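Hypothetical conserved protein (Thermus thermophilus, PDB 3DZM) is a calcium-binding beta-barrel protein of the outer membrane whose precise function is unknown. Local coordinates at residues T50-D55 with F75-Q80; Y162-F167 with S188-V193. All blocks are in the same frame, centred on the assembly; numbering follows the deposited sequence.

Contact 1: T50-D55 with F75-Q80; sequences TSDALD and FSEWGQ. With CA (calcium ion), chain D; C8E ((hydroxyethyloxy)tri(ethyloxy)octane), chain E.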
loop_
_atom_site.group_PDB
_atom_site.type_symbol
_atom_site.label_atom_id
_atom_site.label_comp_id
_atom_site.label_asym_id
_atom_site.label_seq_id
_atom_site.Cartn_x
_atom_site.Cartn_y
_atom_site.Cartn_z
ATOM N N THR A 50 -4.830 -5.783 0.539
ATOM C CA THR A 50 -4.348 -6.892 1.350
ATOM C C THR A 50 -2.843 -6.987 1.263
ATOM O O THR A 50 -2.231 -6.563 0.282
ATOM C CB THR A 50 -4.808 -8.239 0.822
ATOM O OG1 THR A 50 -6.168 -8.161 0.425
ATOM C CG2 THR A 50 -4.666 -9.300 1.907
ATOM N N SER A 51 -2.242 -7.606 2.260
ATOM C CA SER A 51 -0.824 -7.791 2.226
ATOM C C SER A 51 -0.508 -8.973 3.079
ATOM O O SER A 51 -1.296 -9.377 3.893
ATOM C CB SER A 51 -0.097 -6.538 2.727
ATOM O OG SER A 51 1.183 -6.870 3.242
ATOM N N ASP A 52 0.670 -9.514 2.882
ATOM C CA ASP A 52 1.146 -10.636 3.653
ATOM C C ASP A 52 1.955 -10.067 4.830
ATOM O O ASP A 52 2.724 -9.141 4.657
ATOM C CB ASP A 52 1.958 -11.522 2.694
ATOM C CG ASP A 52 2.977 -12.350 3.376
ATOM O OD1 ASP A 52 2.950 -12.420 4.616
ATOM O OD2 ASP A 52 3.813 -12.939 2.662
ATOM N N ALA A 53 1.764 -10.581 6.036
ATOM C CA ALA A 53 2.460 -9.986 7.181
ATOM C C ALA A 53 3.796 -10.639 7.602
ATOM O O ALA A 53 4.769 -9.934 7.851
ATOM C CB ALA A 53 1.511 -9.802 8.386
ATOM N N LEU A 54 3.845 -11.968 7.690
ATOM C CA LEU A 54 5.106 -12.674 7.979
ATOM C C LEU A 54 5.509 -13.636 6.860
ATOM O O LEU A 54 4.686 -14.408 6.359
ATOM C CB LEU A 54 5.057 -13.452 9.306
ATOM C CG LEU A 54 4.684 -12.848 10.675
ATOM C CD1 LEU A 54 5.316 -11.487 10.909
ATOM C CD2 LEU A 54 3.182 -12.792 10.828
ATOM N N ASP A 55 6.785 -13.571 6.485
ATOM C CA ASP A 55 7.410 -14.439 5.488
ATOM C C ASP A 55 7.246 -15.939 5.828
ATOM O O ASP A 55 7.804 -16.428 6.819
ATOM C CB ASP A 55 8.890 -14.063 5.451
ATOM C CG ASP A 55 9.626 -14.629 4.254
ATOM O OD1 ASP A 55 9.020 -15.405 3.483
ATOM O OD2 ASP A 55 10.827 -14.286 4.109
ATOM N N PHE A 75 -3.119 -21.295 12.798
ATOM C CA PHE A 75 -3.212 -19.840 12.939
ATOM C C PHE A 75 -3.634 -19.124 11.650
ATOM O O PHE A 75 -3.233 -19.524 10.561
ATOM C CB PHE A 75 -1.871 -19.283 13.403
ATOM C CG PHE A 75 -1.337 -19.947 14.630
ATOM C CD1 PHE A 75 -2.163 -20.198 15.717
ATOM C CD2 PHE A 75 -0.007 -20.321 14.711
ATOM C CE1 PHE A 75 -1.678 -20.813 16.849
ATOM C CE2 PHE A 75 0.492 -20.939 15.854
ATOM C CZ PHE A 75 -0.346 -21.183 16.920
ATOM N N SER A 76 -4.427 -18.055 11.786
ATOM C CA SER A 76 -4.890 -17.238 10.655
ATOM C C SER A 76 -4.030 -15.998 10.508
ATOM O O SER A 76 -3.990 -15.184 11.414
ATOM C CB SER A 76 -6.327 -16.754 10.873
ATOM O OG SER A 76 -7.232 -17.813 11.126
ATOM N N GLU A 77 -3.365 -15.849 9.365
ATOM C CA GLU A 77 -2.577 -14.664 9.071
ATOM C C GLU A 77 -3.430 -13.653 8.330
ATOM O O GLU A 77 -4.328 -14.009 7.565
ATOM C CB GLU A 77 -1.360 -15.024 8.231
ATOM C CG GLU A 77 -0.363 -13.885 8.002
ATOM C CD GLU A 77 0.968 -14.361 7.384
ATOM O OE1 GLU A 77 1.373 -15.534 7.599
ATOM O OE2 GLU A 77 1.623 -13.551 6.698
ATOM N N TRP A 78 -3.154 -12.378 8.561
ATOM C CA TRP A 78 -3.856 -11.325 7.858
ATOM C C TRP A 78 -2.863 -10.133 7.751
ATOM O O TRP A 78 -1.957 -10.007 8.559
ATOM C CB TRP A 78 -5.140 -10.974 8.637
ATOM C CG TRP A 78 -4.792 -10.340 9.927
ATOM C CD1 TRP A 78 -4.488 -10.970 11.112
ATOM C CD2 TRP A 78 -4.591 -8.941 10.153
ATOM N NE1 TRP A 78 -4.159 -10.031 12.074
ATOM C CE2 TRP A 78 -4.211 -8.783 11.508
ATOM C CE3 TRP A 78 -4.707 -7.803 9.347
ATOM C CZ2 TRP A 78 -3.946 -7.536 12.062
ATOM C CZ3 TRP A 78 -4.466 -6.573 9.905
ATOM C CH2 TRP A 78 -4.077 -6.451 11.249
ATOM N N GLY A 79 -3.017 -9.278 6.746
ATOM C CA GLY A 79 -2.166 -8.108 6.603
ATOM C C GLY A 79 -2.823 -7.061 5.749
ATOM O O GLY A 79 -3.605 -7.384 4.880
ATOM N N GLN A 80 -2.538 -5.793 5.993
ATOM C CA GLN A 80 -3.064 -4.769 5.101
ATOM C C GLN A 80 -2.133 -3.566 4.974
ATOM O O GLN A 80 -1.272 -3.365 5.844
ATOM C CB GLN A 80 -4.429 -4.334 5.564
ATOM C CG GLN A 80 -4.426 -3.888 6.986
ATOM C CD GLN A 80 -5.722 -3.252 7.379
ATOM O OE1 GLN A 80 -6.736 -3.914 7.433
ATOM N NE2 GLN A 80 -5.695 -1.955 7.655
HETATM CA CA CA D . 2.630 -15.289 4.828
HETATM C C1 C8E E . 10.174 -4.469 -10.077
HETATM C C2 C8E E . 10.682 -3.688 -8.857
HETATM C C3 C8E E . 11.121 -4.581 -7.689
HETATM C C4 C8E E . 12.636 -4.508 -7.437
HETATM C C5 C8E E . 13.064 -4.878 -6.012
HETATM C C6 C8E E . 13.670 -6.280 -5.831
HETATM C C7 C8E E . 12.775 -7.214 -5.008
HETATM C C8 C8E E . 11.611 -6.443 -4.375
HETATM O O9 C8E E . 11.152 -6.958 -3.129
HETATM C C10 C8E E . 11.452 -6.081 -2.051
HETATM C C11 C8E E . 10.510 -6.260 -0.860
HETATM O O12 C8E E . 9.444 -5.331 -0.917
HETATM C C13 C8E E . 8.330 -5.729 -0.131
HETATM C C14 C8E E . 7.002 -5.204 -0.684
HETATM O O15 C8E E . 6.108 -6.285 -0.886
HETATM C C16 C8E E . 4.951 -5.924 -1.613
HETATM C C17 C8E E . 4.011 -5.102 -0.729
HETATM O O18 C8E E . 3.069 -5.923 -0.061
HETATM C C19 C8E E . 3.598 -6.529 1.094
HETATM C C20 C8E E . 4.071 -5.412 2.018
HETATM O O21 C8E E . 3.018 -4.977 2.833
#
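Glu77 reaches from strand 76-90 into the loop that follows strand 40-50, and its carboxylate meets that loop at the bound calcium. From CB the chain runs out extended, CG anti to the backbone N (chi1 -173°) and CD anti in turn (chi2 169°), which puts CD 3.2 Å from the calcium. OE2 does most of the work: it binds the metal at 2.7 Å and accepts the N-H of Leu54 at 2.9 Å, a donor that stands above the carboxylate plane. A weak bond from Ala53 N joins OE2 as well. OE1 lies 3.1 Å from the calcium and has partners outside the loop, a salt bridge to Lys70 and a hydrogen bond from Trp66. Asp52 OD1 lies 2.9 Å from the calcium and 2.7 Å from Glu77 OE2, the two carboxylate planes 54° apart. Leu54 O, 2.7 Å from the calcium, and Asp56 complete the four protein ligands. An asparagine in place of Asp52 would probably weaken the calcium site, since one of the negative charges facing the ion would be gone. Near the barrel, Ser51 N bonds to Gly79 O at 3.0 Å, next to the antiparallel pair Thr50-Gln80. Because Asp52 and Glu77 bind the same ion through OD1 and OE2, the calcium would probably balance their negative charges and so help hold the loop against the strand.

Contact 2: Y162-F167 with S188-V193; sequences YFQACF and SGYEDV. With C8E ((hydroxyethyloxy)tri(ethyloxy)octane), chain F.
Tyr190, Phe167 and Val193 bury the most surface here, and the tyrosine far more than the other two. Its CG is anti to the backbone N (chi1 -177°), and the phenol extends from the first turn of helix 190-196 to the irregular part of strand 151-172. There the hydroxyl donates to Ala165 O at 2.7 Å, with the donor tilted 24° from the carbonyl plane; the acceptor lies at the ring edge. Beside this bond, Gln164 CB comes within 3.2 Å of the same OH.

The Phe167 side chain crosses that of Tyr190 at about a right angle, while the ring planes are inclined by 36° with centroids 5.6 Å apart. The nearest atoms of this oblique pair are Phe167 CD2 and Tyr190 CE1. Val193 meets the phenylalanine differently: CG1 lies over one ring face, 4.1 Å from the centroid, a CH-pi contact. Tyr190 and Val193 thus both reach CD2 of the one phenylalanine, Tyr190 through CE1 and Val193 through CG1.

Within the helix, Val193 N bonds to the carbonyl of the N-cap residue Gly189, closing the first turn. The disulfide Cys166-Cys184 links the strand segment to the chain leading toward the helix, and Pro185 touches both Gln164 and Tyr190. Phe167, itself on strand 151-172, touches both the helix and Ile130 and Ser132 of strand 127-148, and thus links helix 190-196 to the sheet.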
loop_
_atom_site.group_PDB
_atom_site.type_symbol
_atom_site.label_atom_id
_atom_site.label_comp_id
_atom_site.label_asym_id
_atom_site.label_seq_id
_atom_site.Cartn_x
_atom_site.Cartn_y
_atom_site.Cartn_z
ATOM N N TYR A 162 9.652 2.429 0.109
ATOM C CA TYR A 162 9.463 2.846 1.508
ATOM C C TYR A 162 10.685 2.666 2.406
ATOM O O TYR A 162 11.339 1.626 2.409
ATOM C CB TYR A 162 8.267 2.125 2.129
ATOM C CG TYR A 162 6.940 2.559 1.548
ATOM C CD1 TYR A 162 6.279 3.671 2.052
ATOM C CD2 TYR A 162 6.358 1.875 0.479
ATOM C CE1 TYR A 162 5.074 4.074 1.533
ATOM C CE2 TYR A 162 5.138 2.278 -0.048
ATOM C CZ TYR A 162 4.508 3.378 0.487
ATOM O OH TYR A 162 3.310 3.803 -0.000
ATOM N N PHE A 163 10.989 3.704 3.165
ATOM C CA PHE A 163 12.039 3.662 4.178
ATOM C C PHE A 163 11.608 2.871 5.414
ATOM O O PHE A 163 10.523 3.071 5.954
ATOM C CB PHE A 163 12.409 5.092 4.584
ATOM C CG PHE A 163 12.918 5.911 3.462
ATOM C CD1 PHE A 163 14.270 5.875 3.114
ATOM C CD2 PHE A 163 12.057 6.696 2.717
ATOM C CE1 PHE A 163 14.760 6.633 2.052
ATOM C CE2 PHE A 163 12.542 7.459 1.621
ATOM C CZ PHE A 163 13.885 7.428 1.298
ATOM N N GLN A 164 12.468 1.981 5.868
ATOM C CA GLN A 164 12.208 1.253 7.095
ATOM C C GLN A 164 11.975 2.204 8.264
ATOM O O GLN A 164 12.658 3.221 8.423
ATOM C CB GLN A 164 13.348 0.281 7.431
ATOM C CG GLN A 164 14.678 0.971 7.573
ATOM C CD GLN A 164 15.871 0.047 7.852
ATOM O OE1 GLN A 164 15.937 -1.082 7.373
ATOM N NE2 GLN A 164 16.845 0.566 8.612
ATOM N N ALA A 165 10.992 1.834 9.072
ATOM C CA ALA A 165 10.561 2.595 10.210
ATOM C C ALA A 165 10.500 1.694 11.440
ATOM O O ALA A 165 10.866 0.528 11.387
ATOM C CB ALA A 165 9.217 3.124 9.921
ATOM N N CYS A 166 10.015 2.227 12.551
ATOM C CA CYS A 166 9.841 1.419 13.750
ATOM C C CYS A 166 8.705 0.413 13.553
ATOM O O CYS A 166 7.821 0.628 12.725
ATOM C CB CYS A 166 9.573 2.322 14.967
ATOM S SG CYS A 166 11.019 3.225 15.544
ATOM N N PHE A 167 8.748 -0.684 14.303
ATOM C CA PHE A 167 7.642 -1.644 14.378
ATOM C C PHE A 167 6.994 -1.634 15.750
ATOM O O PHE A 167 7.682 -1.510 16.746
ATOM C CB PHE A 167 8.150 -3.050 14.160
ATOM C CG PHE A 167 8.566 -3.323 12.778
ATOM C CD1 PHE A 167 7.622 -3.531 11.790
ATOM C CD2 PHE A 167 9.899 -3.375 12.453
ATOM C CE1 PHE A 167 8.012 -3.801 10.508
ATOM C CE2 PHE A 167 10.294 -3.637 11.167
ATOM C CZ PHE A 167 9.352 -3.860 10.202
ATOM N N SER A 188 18.104 -3.714 19.185
ATOM C CA SER A 188 18.727 -5.017 19.157
ATOM C C SER A 188 18.164 -5.887 18.051
ATOM O O SER A 188 18.830 -6.141 17.054
ATOM C CB SER A 188 18.590 -5.712 20.509
ATOM O OG SER A 188 19.468 -6.822 20.587
ATOM N N GLY A 189 16.938 -6.350 18.217
ATOM C CA GLY A 189 16.440 -7.366 17.308
ATOM C C GLY A 189 15.779 -6.843 16.048
ATOM O O GLY A 189 14.895 -7.495 15.489
ATOM N N TYR A 190 16.204 -5.674 15.583
ATOM C CA TYR A 190 15.485 -5.033 14.489
ATOM C C TYR A 190 15.686 -5.756 13.158
ATOM O O TYR A 190 14.722 -6.011 12.433
ATOM C CB TYR A 190 15.828 -3.544 14.381
ATOM C CG TYR A 190 15.042 -2.848 13.309
ATOM C CD1 TYR A 190 13.772 -2.343 13.570
ATOM C CD2 TYR A 190 15.550 -2.723 12.011
ATOM C CE1 TYR A 190 13.026 -1.713 12.565
ATOM C CE2 TYR A 190 14.802 -2.092 10.998
ATOM C CZ TYR A 190 13.550 -1.594 11.284
ATOM O OH TYR A 190 12.816 -0.976 10.300
ATOM N N GLU A 191 16.936 -6.086 12.859
ATOM C CA GLU A 191 17.295 -6.816 11.653
ATOM C C GLU A 191 16.481 -8.071 11.477
ATOM O O GLU A 191 15.991 -8.350 10.377
ATOM C CB GLU A 191 18.756 -7.204 11.727
ATOM C CG GLU A 191 19.606 -6.015 11.975
ATOM C CD GLU A 191 19.405 -4.996 10.892
ATOM O OE1 GLU A 191 19.691 -5.347 9.725
ATOM O OE2 GLU A 191 18.954 -3.866 11.206
ATOM N N ASP A 192 16.362 -8.839 12.559
ATOM C CA ASP A 192 15.593 -10.074 12.548
ATOM C C ASP A 192 14.117 -9.782 12.325
ATOM O O ASP A 192 13.513 -10.304 11.387
ATOM C CB ASP A 192 15.825 -10.861 13.828
ATOM C CG ASP A 192 17.269 -11.315 13.974
ATOM O OD1 ASP A 192 17.990 -11.372 12.941
ATOM O OD2 ASP A 192 17.678 -11.624 15.117
ATOM N N VAL A 193 13.540 -8.916 13.154
ATOM C CA VAL A 193 12.150 -8.529 12.956
ATOM C C VAL A 193 11.898 -8.125 11.508
ATOM O O VAL A 193 10.908 -8.524 10.902
ATOM C CB VAL A 193 11.735 -7.357 13.845
ATOM C CG1 VAL A 193 10.315 -6.929 13.485
ATOM C CG2 VAL A 193 11.808 -7.747 15.308
HETATM C C1 C8E F . 12.406 5.986 -5.470
HETATM C C2 C8E F . 13.906 6.220 -5.179
HETATM C C3 C8E F . 14.388 6.107 -3.714
HETATM C C4 C8E F . 15.783 5.469 -3.588
HETATM C C5 C8E F . 15.890 4.221 -2.679
HETATM C C6 C8E F . 17.283 3.940 -2.072
HETATM C C7 C8E F . 17.245 3.171 -0.740
HETATM C C8 C8E F . 18.377 3.512 0.250
HETATM O O9 C8E F . 17.952 3.593 1.612
HETATM C C10 C8E F . 17.370 2.396 2.125
HETATM C C11 C8E F . 16.756 2.518 3.541
HETATM O O12 C8E F . 15.639 1.642 3.759
HETATM C C13 C8E F . 15.885 0.496 4.573
HETATM C C14 C8E F . 15.220 -0.791 4.048
HETATM O O15 C8E F . 14.207 -1.258 4.936
HETATM C C16 C8E F . 14.094 -2.666 5.133
HETATM C C17 C8E F . 13.033 -3.322 4.234
HETATM O O18 C8E F . 12.710 -4.666 4.579
HETATM C C19 C8E F . 11.324 -4.825 4.872
HETATM C C20 C8E F . 10.886 -6.261 5.208
HETATM O O21 C8E F . 10.410 -6.347 6.548
#

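How the contacts relate
Both contacts are partly buried and join a strand of the same antiparallel barrel sheet to an irregular or helical part of the chain, yet they share no segment. They follow one another in sequence, with centres about 17 Å apart and nearest atoms about 6 Å apart, and do not touch. Contact 1 is polar: a metal ion, carboxylates and backbone N-H groups hold a loop to strand 76-90. Contact 2 is largely aromatic and aliphatic, with one phenol hydrogen bond between a helix and strand 151-172. Helix 190-196 relates to both: Phe196 is backbone-bonded to Asp55, and the Val193 and Leu54 side chains lie about 7 Å apart. Each also has a detergent molecule beside it.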